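Local coordinates for ribonuclease (Streptomyces aureofaciens, PDB 1PYL), which belongs to the small secreted microbial ribonucleases, compact single-domain proteins in which one helix packs against an antiparallel-rich sheet, at residues A6-T11 against Q91-R96. Sequence-based numbering, arbitrary orientation. Where two conformers were deposited one is given.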
ATOM      1  N   ALA A   6      -3.352  -8.595  10.461  1.00 22.97           N
ATOM      2  CA  ALA A   6      -4.397  -9.308   9.767  1.00 23.00           C
ATOM      3  C   ALA A   6      -4.016  -9.433   8.277  1.00 22.06           C
ATOM      4  O   ALA A   6      -3.294  -8.594   7.750  1.00 21.83           O
ATOM      5  CB  ALA A   6      -5.704  -8.552   9.908  1.00 23.86           C
ATOM      6  N   ASP A   7      -4.520 -10.474   7.638  1.00 22.02           N
ATOM      7  CA  ASP A   7      -4.290 -10.715   6.221  1.00 22.78           C
ATOM      8  C   ASP A   7      -5.547 -10.377   5.392  1.00 20.28           C
ATOM      9  O   ASP A   7      -6.685 -10.502   5.857  1.00 21.55           O
ATOM     10  CB  ASP A   7      -3.776 -12.154   5.989  1.00 25.87           C
ATOM     11  CG  ASP A   7      -4.806 -13.016   5.368  0.50 28.09           C
ATOM     12  OD1 ASP A   7      -4.653 -13.395   4.187  0.50 33.98           O
ATOM     13  OD2 ASP A   7      -5.809 -13.402   5.991  0.50 33.78           O
ATOM     14  N   VAL A   8      -5.323  -9.936   4.168  1.00 17.42           N
ATOM     15  CA  VAL A   8      -6.393  -9.755   3.209  1.00 16.29           C
ATOM     16  C   VAL A   8      -5.987 -10.390   1.893  1.00 16.58           C
ATOM     17  O   VAL A   8      -4.886 -10.141   1.401  1.00 16.67           O
ATOM     18  CB  VAL A   8      -6.751  -8.276   3.026  1.00 16.70           C
ATOM     19  CG1 VAL A   8      -5.570  -7.392   2.586  1.00 17.20           C
ATOM     20  CG2 VAL A   8      -7.941  -8.115   2.071  1.00 17.83           C
ATOM     21  N   CYS A   9      -6.850 -11.223   1.341  1.00 16.35           N
ATOM     22  CA  CYS A   9      -6.600 -11.796   0.023  1.00 16.69           C
ATOM     23  C   CYS A   9      -6.590 -10.715  -1.020  1.00 17.03           C
ATOM     24  O   CYS A   9      -7.412  -9.819  -1.012  1.00 16.78           O
ATOM     25  CB  CYS A   9      -7.694 -12.803  -0.328  1.00 18.06           C
ATOM     26  SG  CYS A   9      -7.593 -14.334   0.594  1.00 22.17           S
ATOM     27  N   ARG A  10      -5.654 -10.812  -1.971  1.00 17.00           N
ATOM     28  CA  ARG A  10      -5.594  -9.853  -3.042  1.00 19.06           C
ATOM     29  C   ARG A  10      -6.939  -9.691  -3.753  1.00 19.55           C
ATOM     30  O   ARG A  10      -7.354  -8.581  -4.043  1.00 19.59           O
ATOM     31  CB  ARG A  10      -4.473 -10.284  -4.019  1.00 19.34           C
ATOM     32  CG  ARG A  10      -4.165  -9.238  -5.046  1.00 22.90           C
ATOM     33  CD  ARG A  10      -4.931  -9.364  -6.324  1.00 24.58           C
ATOM     34  NE  ARG A  10      -4.601 -10.595  -7.047  1.00 27.50           N
ATOM     35  CZ  ARG A  10      -5.278 -11.028  -8.087  1.00 30.34           C
ATOM     36  NH1 ARG A  10      -6.308 -10.346  -8.558  1.00 30.80           N
ATOM     37  NH2 ARG A  10      -4.901 -12.148  -8.684  1.00 32.67           N
ATOM     38  N   THR A  11      -7.646 -10.797  -4.012  1.00 20.16           N
ATOM     39  CA  THR A  11      -8.906 -10.679  -4.762  1.00 21.59           C
ATOM     40  C   THR A  11     -10.045 -10.071  -3.949  1.00 20.87           C
ATOM     41  O   THR A  11     -11.084  -9.757  -4.512  1.00 22.78           O
ATOM     42  CB  THR A  11      -9.416 -12.047  -5.266  1.00 22.40           C
ATOM     43  OG1 THR A  11      -9.670 -12.908  -4.159  1.00 23.11           O
ATOM     44  CG2 THR A  11      -8.372 -12.765  -6.121  1.00 24.64           C
ATOM     45  N   GLN A  91      -3.301  -4.148   6.810  1.00 17.07           N
ATOM     46  CA  GLN A  91      -3.458  -5.557   6.561  1.00 17.14           C
ATOM     47  C   GLN A  91      -2.381  -5.992   5.602  1.00 17.00           C
ATOM     48  O   GLN A  91      -2.088  -5.280   4.645  1.00 17.88           O
ATOM     49  CB  GLN A  91      -4.829  -5.844   5.974  1.00 17.63           C
ATOM     50  CG  GLN A  91      -5.981  -5.534   6.910  0.50 20.15           C
ATOM     51  CD  GLN A  91      -7.284  -5.395   6.167  0.50 22.76           C
ATOM     52  OE1 GLN A  91      -7.811  -6.376   5.659  0.50 25.27           O
ATOM     53  NE2 GLN A  91      -7.803  -4.186   6.095  0.50 24.74           N
ATOM     54  N   GLU A  92      -1.796  -7.147   5.828  1.00 16.28           N
ATOM     55  CA  GLU A  92      -0.857  -7.699   4.825  1.00 16.43           C
ATOM     56  C   GLU A  92      -1.614  -8.379   3.724  1.00 16.65           C
ATOM     57  O   GLU A  92      -2.528  -9.156   3.961  1.00 17.56           O
ATOM     58  CB  GLU A  92       0.141  -8.684   5.447  1.00 19.06           C
ATOM     59  CG  GLU A  92       1.318  -8.945   4.504  1.00 23.45           C
ATOM     60  CD  GLU A  92       2.549  -9.564   5.154  1.00 29.55           C
ATOM     61  OE1 GLU A  92       3.587  -9.668   4.454  1.00 35.12           O
ATOM     62  OE2 GLU A  92       2.488  -9.922   6.331  1.00 32.88           O
ATOM     63  N   ILE A  93      -1.229  -8.082   2.493  1.00 15.54           N
ATOM     64  CA  ILE A  93      -1.889  -8.646   1.311  1.00 16.95           C
ATOM     65  C   ILE A  93      -1.342 -10.018   1.039  1.00 17.29           C
ATOM     66  O   ILE A  93      -0.124 -10.222   0.986  1.00 18.42           O
ATOM     67  CB  ILE A  93      -1.725  -7.718   0.081  1.00 17.14           C
ATOM     68  CG1 ILE A  93      -2.395  -6.373   0.343  1.00 17.34           C
ATOM     69  CG2 ILE A  93      -2.329  -8.378  -1.207  1.00 18.84           C
ATOM     70  CD1 ILE A  93      -2.030  -5.221  -0.596  1.00 17.61           C
ATOM     71  N   ASP A  94      -2.257 -10.980   0.882  1.00 18.22           N
ATOM     72  CA  ASP A  94      -1.920 -12.378   0.598  1.00 19.34           C
ATOM     73  C   ASP A  94      -2.099 -12.556  -0.893  1.00 20.18           C
ATOM     74  O   ASP A  94      -3.199 -12.579  -1.402  1.00 19.33           O
ATOM     75  CB  ASP A  94      -2.825 -13.328   1.371  1.00 19.79           C
ATOM     76  CG  ASP A  94      -2.432 -14.777   1.233  1.00 22.34           C
ATOM     77  OD1 ASP A  94      -1.678 -15.128   0.320  1.00 25.67           O
ATOM     78  OD2 ASP A  94      -2.894 -15.623   2.010  1.00 27.47           O
ATOM     79  N   PRO A  95      -0.994 -12.688  -1.617  1.00 22.23           N
ATOM     80  CA  PRO A  95      -1.061 -12.767  -3.065  1.00 22.97           C
ATOM     81  C   PRO A  95      -1.677 -14.065  -3.593  1.00 23.06           C
ATOM     82  O   PRO A  95      -1.991 -14.139  -4.776  1.00 25.60           O
ATOM     83  CB  PRO A  95       0.435 -12.696  -3.477  1.00 23.66           C
ATOM     84  CG  PRO A  95       1.178 -13.184  -2.289  1.00 25.09           C
ATOM     85  CD  PRO A  95       0.387 -12.791  -1.113  1.00 22.55           C
ATOM     86  N   ARG A  96      -1.828 -15.055  -2.733  1.00 24.51           N
ATOM     87  CA  ARG A  96      -2.214 -16.413  -3.127  1.00 25.68           C
ATOM     88  C   ARG A  96      -3.729 -16.594  -3.278  1.00 25.73           C
ATOM     89  O   ARG A  96      -4.197 -17.631  -3.775  1.00 27.37           O
ATOM     90  CB  ARG A  96      -1.735 -17.426  -2.080  1.00 26.78           C
ATOM     91  CG  ARG A  96      -0.216 -17.437  -1.820  1.00 30.62           C
ATOM     92  CD  ARG A  96       0.208 -18.278  -0.655  1.00 36.12           C
ATOM     93  NE  ARG A  96      -0.279 -17.787   0.636  1.00 39.54           N
ATOM     94  CZ  ARG A  96      -0.816 -18.536   1.605  1.00 43.67           C
ATOM     95  NH1 ARG A  96      -1.207 -17.947   2.724  1.00 45.77           N
ATOM     96  NH2 ARG A  96      -0.967 -19.864   1.488  1.00 45.79           N
TER
HETATM   97  O   HOH W   1      -2.008 -11.910  -6.284  1.00 32.01           O
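Val-8 is bonded through both its backbone polar atoms to the strand 91-94: its N donates to Glu-92 O (2.9 Å) and its O accepts from Asp-94 N at 2.8 Å, the N-H pointing almost straight at it (169°). Glu-92 N to Ala-6 O and Arg-10 N to Asp-94 O continue the series at either end. Val-8 thus bonds to the residues on both sides of Ile-93, and the register rises together, Asp-7 with Glu-92 and Cys-9 with Asp-94, which identifies the pairing as parallel; the 38° between strand directions measures a marked twist. On one face, Gln-91 CB packs 3.8 Å from Val-8 CG1. Val-8 chi1 of 57° sets CG1 between N and the carbonyl carbon, from where it meets Ile-93 CG1 at 4.0 Å; both residues touch Leu-13. On the other face, Asp-7 OD1 comes within 3.6 Å of Asp-94 OD2 in the modelled conformer, a doubtful approach. Arg-96 NH1 forms a salt bridge with Asp-94 OD2 (3.0 Å), while its backbone N reaches Asp-94 OD1 from above the carboxylate plane, making an Asx turn. One water joins Arg-10 NE to Pro-95 O; Arg-10 NH1 is hydrogen-bonded to Gln-18 OE1 of helix 15-26. The Cys-9–Cys-97 disulfide ties the chain ends covalently where the N-terminal strand 6-9 forms the outer, parallel edge of an otherwise antiparallel sheet.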